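Local coordinates for protein putative beta-glucosidase (Bifidobacterium adolescentis, PDB 5WAB) that hydrolyses beta-glucosidic linkages as a family 3 glycoside hydrolase, and may also release terminal arabinopyranose from ginsenoside Rb2, at residues M93-I98 with D295-D300; H47-S52 with E100-I105. All coordinates share one frame; numbering follows the deposited sequence.

Both contacts involve the helix-strand unit 83-106 of the TIM-barrel-type domain of this glycoside hydrolase, with their centres about 10 Å apart. Along the chain their segments alternate: 47-52, 93-98, 100-105, then 295-300. Helix 83-99 and strand 102-106, joined by a short turn, tie the two together. The outer side of the helix carries interaction 1, with the loop between helices 271-292 and 301-313, whereas interaction 2 joins the turn and strand that follow to the loop after strand 41-44. They meet directly, M93 CE lying 3.6 Å from I105 CD1. The helix is thus packed between its own strand and a loop almost 200 residues later.

Interaction 1. Residues M93-I98 with D295-D300; sequences MAEECI and DDYHFD
Helix 83-99 of the TIM-barrel-type N-terminal domain is packed here by the irregular loop that leads from helix 271-292 to helix 301-313. Two aromatic rings of the loop, separated by one residue, do most of the packing. F299 lies against E96, its flat apolar ring suited to receiving a methylene on its face. With CG anti to its carbonyl carbon, E96 sets that methylene over the centre of the ring, 3.6 Å from the centroid and only 6° off the ring normal, a CH-pi contact. The extended chain beyond CG then carries the carboxylate across the same face, nearly parallel to the ring with 17° between the planes, and OE2 comes within 3.5 Å of F299 CE1. Glutamate suits this place because its methylenes can cover a ring while its buried carboxylate finds partners beyond it: OE2 accepts bonds from T69 and from ND1 of H304, whose ring also meets F299. NE2 of H304 bonds to E95 OE1, and E95 OE2 forms a salt bridge with K146; with a carboxylate at each nitrogen, H304 would probably be stabilised in its charged form. Y297 turns a ring edge to the carbonyl O of E95, offering it a ring C-H, with CE2 3.3 Å away. The phenol OH reaches along to E95 CB at 3.7 Å, and CG2 of I98, a branched apolar residue, touches Y297 CD2 at 4.1 Å. A water accepts the backbone N-H of Y297 at 2.7 Å between N and water oxygen, and donates a weak bond to I98 O at 3.4 Å.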
ATOM      1  N   MET A  93       8.602   9.713  11.158  1.00 24.29           N
ATOM      2  CA  MET A  93       8.595  10.586   9.986  1.00 24.89           C
ATOM      3  C   MET A  93       8.190  12.013  10.349  1.00 25.54           C
ATOM      4  O   MET A  93       8.763  12.981   9.834  1.00 25.92           O
ATOM      5  CB  MET A  93       7.657  10.012   8.923  1.00 25.38           C
ATOM      6  CG  MET A  93       8.154   8.723   8.282  1.00 26.84           C
ATOM      7  SD  MET A  93       6.896   7.865   7.304  1.00 27.70           S
ATOM      8  CE  MET A  93       6.438   9.106   6.113  1.00 25.96           C
ATOM      9  N   ALA A  94       7.196  12.168  11.229  1.00 25.00           N
ATOM     10  CA  ALA A  94       6.769  13.507  11.618  1.00 23.97           C
ATOM     11  C   ALA A  94       7.850  14.229  12.413  1.00 25.32           C
ATOM     12  O   ALA A  94       8.078  15.429  12.217  1.00 24.53           O
ATOM     13  CB  ALA A  94       5.478  13.430  12.426  1.00 22.72           C
ATOM     14  N   GLU A  95       8.527  13.516  13.315  1.00 27.33           N
ATOM     15  CA  GLU A  95       9.573  14.144  14.115  1.00 28.46           C
ATOM     16  C   GLU A  95      10.724  14.623  13.239  1.00 29.60           C
ATOM     17  O   GLU A  95      11.330  15.668  13.508  1.00 29.58           O
ATOM     18  CB  GLU A  95      10.069  13.166  15.177  1.00 29.32           C
ATOM     19  CG  GLU A  95       9.023  12.848  16.232  1.00 30.21           C
ATOM     20  CD  GLU A  95       9.501  11.814  17.220  1.00 31.78           C
ATOM     21  OE1 GLU A  95      10.423  11.041  16.873  1.00 32.16           O
ATOM     22  OE2 GLU A  95       8.951  11.770  18.343  1.00 32.13           O
ATOM     23  N   GLU A  96      11.032  13.885  12.172  1.00 29.95           N
ATOM     24  CA  GLU A  96      12.046  14.371  11.248  1.00 31.46           C
ATOM     25  C   GLU A  96      11.546  15.600  10.498  1.00 29.73           C
ATOM     26  O   GLU A  96      12.317  16.533  10.244  1.00 30.30           O
ATOM     27  CB  GLU A  96      12.456  13.259  10.280  1.00 32.51           C
ATOM     28  CG  GLU A  96      12.895  11.988  10.989  1.00 34.68           C
ATOM     29  CD  GLU A  96      13.641  11.015  10.091  1.00 35.30           C
ATOM     30  OE1 GLU A  96      13.798  11.289   8.883  1.00 35.31           O
ATOM     31  OE2 GLU A  96      14.087   9.975  10.611  1.00 36.11           O
ATOM     32  N   CYS A  97      10.251  15.634  10.172  1.00 27.55           N
ATOM     33  CA  CYS A  97       9.677  16.828   9.561  1.00 26.16           C
ATOM     34  C   CYS A  97       9.759  18.017  10.502  1.00 26.21           C
ATOM     35  O   CYS A  97      10.002  19.146  10.061  1.00 27.11           O
ATOM     36  CB  CYS A  97       8.219  16.586   9.166  1.00 24.80           C
ATOM     37  SG  CYS A  97       7.955  15.446   7.799  1.00 23.99           S
ATOM     38  N   ILE A  98       9.562  17.783  11.803  1.00 26.04           N
ATOM     39  CA  ILE A  98       9.590  18.875  12.774  1.00 26.44           C
ATOM     40  C   ILE A  98      10.990  19.473  12.869  1.00 27.13           C
ATOM     41  O   ILE A  98      11.150  20.691  13.011  1.00 27.65           O
ATOM     42  CB  ILE A  98       9.070  18.388  14.141  1.00 25.79           C
ATOM     43  CG1 ILE A  98       7.582  18.055  14.035  1.00 24.60           C
ATOM     44  CG2 ILE A  98       9.280  19.445  15.214  1.00 26.02           C
ATOM     45  CD1 ILE A  98       7.015  17.364  15.255  1.00 26.36           C
ATOM     46  N   ASP A 295      11.417  25.177  18.045  1.00 38.34           N
ATOM     47  CA  ASP A 295      12.743  25.664  17.698  1.00 42.04           C
ATOM     48  C   ASP A 295      13.818  24.665  18.098  1.00 42.80           C
ATOM     49  O   ASP A 295      13.794  24.114  19.203  1.00 42.20           O
ATOM     50  CB  ASP A 295      13.025  27.010  18.370  1.00 46.40           C
ATOM     51  CG  ASP A 295      12.483  28.185  17.581  1.00 48.05           C
ATOM     52  OD1 ASP A 295      11.247  28.337  17.494  1.00 48.36           O
ATOM     53  OD2 ASP A 295      13.304  28.963  17.048  1.00 50.46           O
ATOM     54  N   ASP A 296      14.760  24.447  17.182  1.00 44.09           N
ATOM     55  CA  ASP A 296      15.967  23.659  17.424  1.00 46.21           C
ATOM     56  C   ASP A 296      15.644  22.264  17.953  1.00 44.93           C
ATOM     57  O   ASP A 296      16.185  21.815  18.966  1.00 46.69           O
ATOM     58  CB  ASP A 296      16.915  24.396  18.369  1.00 50.29           C
ATOM     59  CG  ASP A 296      17.615  25.553  17.695  1.00 52.45           C
ATOM     60  OD1 ASP A 296      16.930  26.550  17.383  1.00 52.40           O
ATOM     61  OD2 ASP A 296      18.843  25.463  17.469  1.00 54.20           O
ATOM     62  N   TYR A 297      14.765  21.562  17.246  1.00 42.55           N
ATOM     63  CA  TYR A 297      14.507  20.163  17.549  1.00 42.25           C
ATOM     64  C   TYR A 297      15.357  19.265  16.660  1.00 41.51           C
ATOM     65  O   TYR A 297      15.405  19.450  15.441  1.00 40.83           O
ATOM     66  CB  TYR A 297      13.033  19.806  17.376  1.00 40.74           C
ATOM     67  CG  TYR A 297      12.801  18.323  17.531  1.00 40.18           C
ATOM     68  CD1 TYR A 297      12.745  17.740  18.789  1.00 41.19           C
ATOM     69  CD2 TYR A 297      12.652  17.502  16.420  1.00 39.43           C
ATOM     70  CE1 TYR A 297      12.547  16.380  18.940  1.00 40.91           C
ATOM     71  CE2 TYR A 297      12.451  16.143  16.561  1.00 39.54           C
ATOM     72  CZ  TYR A 297      12.399  15.586  17.824  1.00 40.26           C
ATOM     73  OH  TYR A 297      12.199  14.232  17.968  1.00 40.73           O
ATOM     74  N   HIS A 298      16.015  18.290  17.276  1.00 41.80           N
ATOM     75  CA  HIS A 298      16.819  17.304  16.567  1.00 42.03           C
ATOM     76  C   HIS A 298      16.297  15.916  16.906  1.00 41.06           C
ATOM     77  O   HIS A 298      16.224  15.550  18.084  1.00 41.71           O
ATOM     78  CB  HIS A 298      18.295  17.437  16.943  1.00 43.56           C
ATOM     79  CG  HIS A 298      18.921  18.711  16.470  1.00 44.55           C
ATOM     80  ND1 HIS A 298      18.510  19.949  16.913  1.00 44.63           N
ATOM     81  CD2 HIS A 298      19.940  18.937  15.607  1.00 45.56           C
ATOM     82  CE1 HIS A 298      19.241  20.884  16.333  1.00 45.73           C
ATOM     83  NE2 HIS A 298      20.117  20.297  15.539  1.00 46.38           N
ATOM     84  N   PHE A 299      15.929  15.153  15.881  1.00 39.36           N
ATOM     85  CA  PHE A 299      15.381  13.825  16.107  1.00 39.37           C
ATOM     86  C   PHE A 299      16.492  12.832  16.424  1.00 41.63           C
ATOM     87  O   PHE A 299      17.641  12.995  16.004  1.00 42.68           O
ATOM     88  CB  PHE A 299      14.567  13.350  14.898  1.00 37.84           C
ATOM     89  CG  PHE A 299      15.384  13.077  13.652  1.00 38.95           C
ATOM     90  CD1 PHE A 299      15.952  11.831  13.431  1.00 39.72           C
ATOM     91  CD2 PHE A 299      15.535  14.052  12.678  1.00 39.10           C
ATOM     92  CE1 PHE A 299      16.682  11.576  12.280  1.00 39.78           C
ATOM     93  CE2 PHE A 299      16.265  13.805  11.528  1.00 39.96           C
ATOM     94  CZ  PHE A 299      16.838  12.562  11.329  1.00 39.97           C
ATOM     95  N   ASP A 300      16.139  11.802  17.190  1.00 41.96           N
ATOM     96  CA  ASP A 300      17.087  10.757  17.565  1.00 42.31           C
ATOM     97  C   ASP A 300      17.361   9.876  16.350  1.00 40.05           C
ATOM     98  O   ASP A 300      16.493   9.108  15.922  1.00 38.05           O
ATOM     99  CB  ASP A 300      16.525   9.945  18.727  1.00 43.60           C
ATOM    100  CG  ASP A 300      17.570   9.075  19.400  1.00 46.66           C
ATOM    101  OD1 ASP A 300      18.562   8.692  18.740  1.00 47.40           O
ATOM    102  OD2 ASP A 300      17.388   8.760  20.597  1.00 47.76           O
TER
HETATM  103  O   HOH W   1      13.169  22.264  15.204  1.00 35.25           O

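Interaction 2. Residues H47-S52 with E100-I105; sequences HGLRKS and EKVAVI
The ammonium group of K51 is gripped twice by one residue, E100, just past the end of helix 83-99. NZ donates to the backbone O of E100 at 2.9 Å, in the carbonyl plane and on a lone pair, and to the carboxylate OE1 of E100 at 3.0 Å, forming a salt bridge in which the nitrogen stands above the carboxylate plane. Lysine reaches both because its chain is fully extended; the glutamate instead bends at chi2 (-64°), which brings OE1 and the backbone O within reach of the same NZ. An alanine here in place of K51 would remove the ammonium group that E100 O and OE1 share, and would probably loosen the loop from the helix end. Beneath the ion pair, L49 supplies two methyl groups: CD2 packs 3.6 Å from E100 CG, the chains crossing at about a right angle, while CD1 meets V102 CG2 tip to tip at 3.9 Å. Further along, the I105 CD1 methyl fills in under the backbone, 4.0 Å from L49 N. Glycine suits position 48, since at its backbone angles a CB would collide with the carbonyl O of H47. The loop after strand 41-44 thus folds back over strand 102-106, its parallel neighbour in the sheet; the two strands, with helix 83-99 between them in sequence, form a beta-alpha-beta crossover of the TIM-barrel type.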
ATOM      1  N   HIS A  47       7.730   6.938   2.437  1.00 35.13           N
ATOM      2  CA  HIS A  47       8.502   6.102   3.344  1.00 36.44           C
ATOM      3  C   HIS A  47       9.702   6.855   3.911  1.00 35.55           C
ATOM      4  O   HIS A  47      10.755   6.261   4.156  1.00 34.84           O
ATOM      5  CB  HIS A  47       8.935   4.804   2.659  1.00 34.83           C
ATOM      6  CG  HIS A  47       9.688   5.013   1.383  1.00 36.66           C
ATOM      7  ND1 HIS A  47       9.094   4.903   0.144  1.00 36.21           N
ATOM      8  CD2 HIS A  47      10.986   5.321   1.150  1.00 37.16           C
ATOM      9  CE1 HIS A  47       9.993   5.132  -0.797  1.00 37.59           C
ATOM     10  NE2 HIS A  47      11.150   5.389  -0.212  1.00 38.01           N
ATOM     11  N   GLY A  48       9.558   8.154   4.137  1.00 33.86           N
ATOM     12  CA  GLY A  48      10.598   8.942   4.778  1.00 34.63           C
ATOM     13  C   GLY A  48      10.774  10.328   4.189  1.00 33.38           C
ATOM     14  O   GLY A  48      10.553  10.562   3.004  1.00 33.03           O
ATOM     15  N   LEU A  49      11.212  11.263   5.028  1.00 33.04           N
ATOM     16  CA  LEU A  49      11.412  12.640   4.592  1.00 31.97           C
ATOM     17  C   LEU A  49      12.423  12.710   3.457  1.00 33.78           C
ATOM     18  O   LEU A  49      13.546  12.212   3.575  1.00 35.63           O
ATOM     19  CB  LEU A  49      11.898  13.485   5.765  1.00 33.57           C
ATOM     20  CG  LEU A  49      12.248  14.936   5.449  1.00 33.32           C
ATOM     21  CD1 LEU A  49      11.026  15.677   4.952  1.00 28.94           C
ATOM     22  CD2 LEU A  49      12.824  15.610   6.672  1.00 30.80           C
ATOM     23  N   ARG A  50      12.020  13.324   2.347  1.00 33.83           N
ATOM     24  CA  ARG A  50      12.902  13.552   1.202  1.00 35.48           C
ATOM     25  C   ARG A  50      12.888  15.047   0.916  1.00 35.79           C
ATOM     26  O   ARG A  50      12.165  15.518   0.037  1.00 33.54           O
ATOM     27  CB  ARG A  50      12.465  12.738  -0.013  1.00 35.92           C
ATOM     28  N   LYS A  51      13.709  15.784   1.658  1.00 39.29           N
ATOM     29  CA  LYS A  51      13.840  17.223   1.498  1.00 41.17           C
ATOM     30  C   LYS A  51      14.968  17.511   0.505  1.00 46.01           C
ATOM     31  O   LYS A  51      15.458  16.613  -0.181  1.00 49.37           O
ATOM     32  CB  LYS A  51      14.095  17.846   2.869  1.00 40.26           C
ATOM     33  CG  LYS A  51      13.851  19.330   3.001  1.00 37.91           C
ATOM     34  CD  LYS A  51      14.299  19.794   4.367  1.00 36.83           C
ATOM     35  CE  LYS A  51      14.267  21.307   4.484  1.00 35.03           C
ATOM     36  NZ  LYS A  51      14.808  21.751   5.797  1.00 34.41           N
ATOM     37  N   SER A  52      15.415  18.761   0.435  1.00 49.74           N
ATOM     38  CA  SER A  52      16.471  19.148  -0.494  1.00 54.40           C
ATOM     39  C   SER A  52      17.167  20.439  -0.053  1.00 56.29           C
ATOM     40  O   SER A  52      18.002  20.444   0.853  1.00 58.44           O
ATOM     41  CB  SER A  52      15.910  19.305  -1.905  1.00 54.78           C
ATOM     42  OG  SER A  52      16.885  19.845  -2.776  1.00 57.59           O
ATOM     43  N   GLU A 100      13.102  19.545  10.347  1.00 24.82           N
ATOM     44  CA  GLU A 100      13.435  20.136   9.060  1.00 26.29           C
ATOM     45  C   GLU A 100      12.405  21.156   8.590  1.00 26.30           C
ATOM     46  O   GLU A 100      12.457  21.582   7.434  1.00 26.33           O
ATOM     47  CB  GLU A 100      13.602  19.035   8.011  1.00 25.96           C
ATOM     48  CG  GLU A 100      14.770  18.113   8.290  1.00 26.95           C
ATOM     49  CD  GLU A 100      16.095  18.831   8.235  1.00 29.49           C
ATOM     50  OE1 GLU A 100      16.309  19.598   7.274  1.00 30.98           O
ATOM     51  OE2 GLU A 100      16.921  18.641   9.154  1.00 30.64           O
ATOM     52  N   LYS A 101      11.495  21.571   9.469  1.00 28.14           N
ATOM     53  CA  LYS A 101      10.502  22.608   9.178  1.00 27.19           C
ATOM     54  C   LYS A 101       9.660  22.240   7.956  1.00 24.94           C
ATOM     55  O   LYS A 101       9.484  23.035   7.032  1.00 24.51           O
ATOM     56  CB  LYS A 101      11.174  23.971   8.986  1.00 29.59           C
ATOM     57  CG  LYS A 101      12.276  24.280  10.000  1.00 33.37           C
ATOM     58  CD  LYS A 101      11.834  24.139  11.451  1.00 35.80           C
ATOM     59  CE  LYS A 101      10.897  25.236  11.899  1.00 37.54           C
ATOM     60  NZ  LYS A 101      10.655  25.100  13.367  1.00 38.75           N
ATOM     61  N   VAL A 102       9.143  21.011   7.958  1.00 24.24           N
ATOM     62  CA  VAL A 102       8.279  20.494   6.897  1.00 23.50           C
ATOM     63  C   VAL A 102       6.895  20.270   7.488  1.00 23.85           C
ATOM     64  O   VAL A 102       6.721  19.419   8.369  1.00 24.29           O
ATOM     65  CB  VAL A 102       8.831  19.190   6.298  1.00 22.40           C
ATOM     66  CG1 VAL A 102       7.828  18.605   5.315  1.00 21.86           C
ATOM     67  CG2 VAL A 102      10.167  19.429   5.618  1.00 21.46           C
ATOM     68  N   ALA A 103       5.898  21.003   6.980  1.00 23.76           N
ATOM     69  CA  ALA A 103       4.565  20.948   7.576  1.00 24.21           C
ATOM     70  C   ALA A 103       3.732  19.788   7.052  1.00 24.29           C
ATOM     71  O   ALA A 103       2.868  19.279   7.776  1.00 26.07           O
ATOM     72  CB  ALA A 103       3.812  22.260   7.341  1.00 23.44           C
ATOM     73  N   VAL A 104       3.940  19.376   5.805  1.00 23.07           N
ATOM     74  CA  VAL A 104       3.196  18.272   5.212  1.00 22.79           C
ATOM     75  C   VAL A 104       4.184  17.352   4.513  1.00 23.93           C
ATOM     76  O   VAL A 104       5.031  17.816   3.743  1.00 28.06           O
ATOM     77  CB  VAL A 104       2.128  18.762   4.218  1.00 22.48           C
ATOM     78  CG1 VAL A 104       1.304  17.596   3.709  1.00 17.29           C
ATOM     79  CG2 VAL A 104       1.244  19.825   4.851  1.00 23.12           C
ATOM     80  N   ILE A 105       4.087  16.054   4.794  1.00 21.42           N
ATOM     81  CA  ILE A 105       4.875  15.039   4.104  1.00 19.30           C
ATOM     82  C   ILE A 105       3.955  14.322   3.124  1.00 19.46           C
ATOM     83  O   ILE A 105       2.847  13.912   3.489  1.00 19.47           O
ATOM     84  CB  ILE A 105       5.533  14.072   5.108  1.00 20.30           C
ATOM     85  CG1 ILE A 105       6.459  13.088   4.398  1.00 20.53           C
ATOM     86  CG2 ILE A 105       4.496  13.348   5.970  1.00 17.83           C
ATOM     87  CD1 ILE A 105       7.445  12.436   5.330  1.00 20.07           C
TER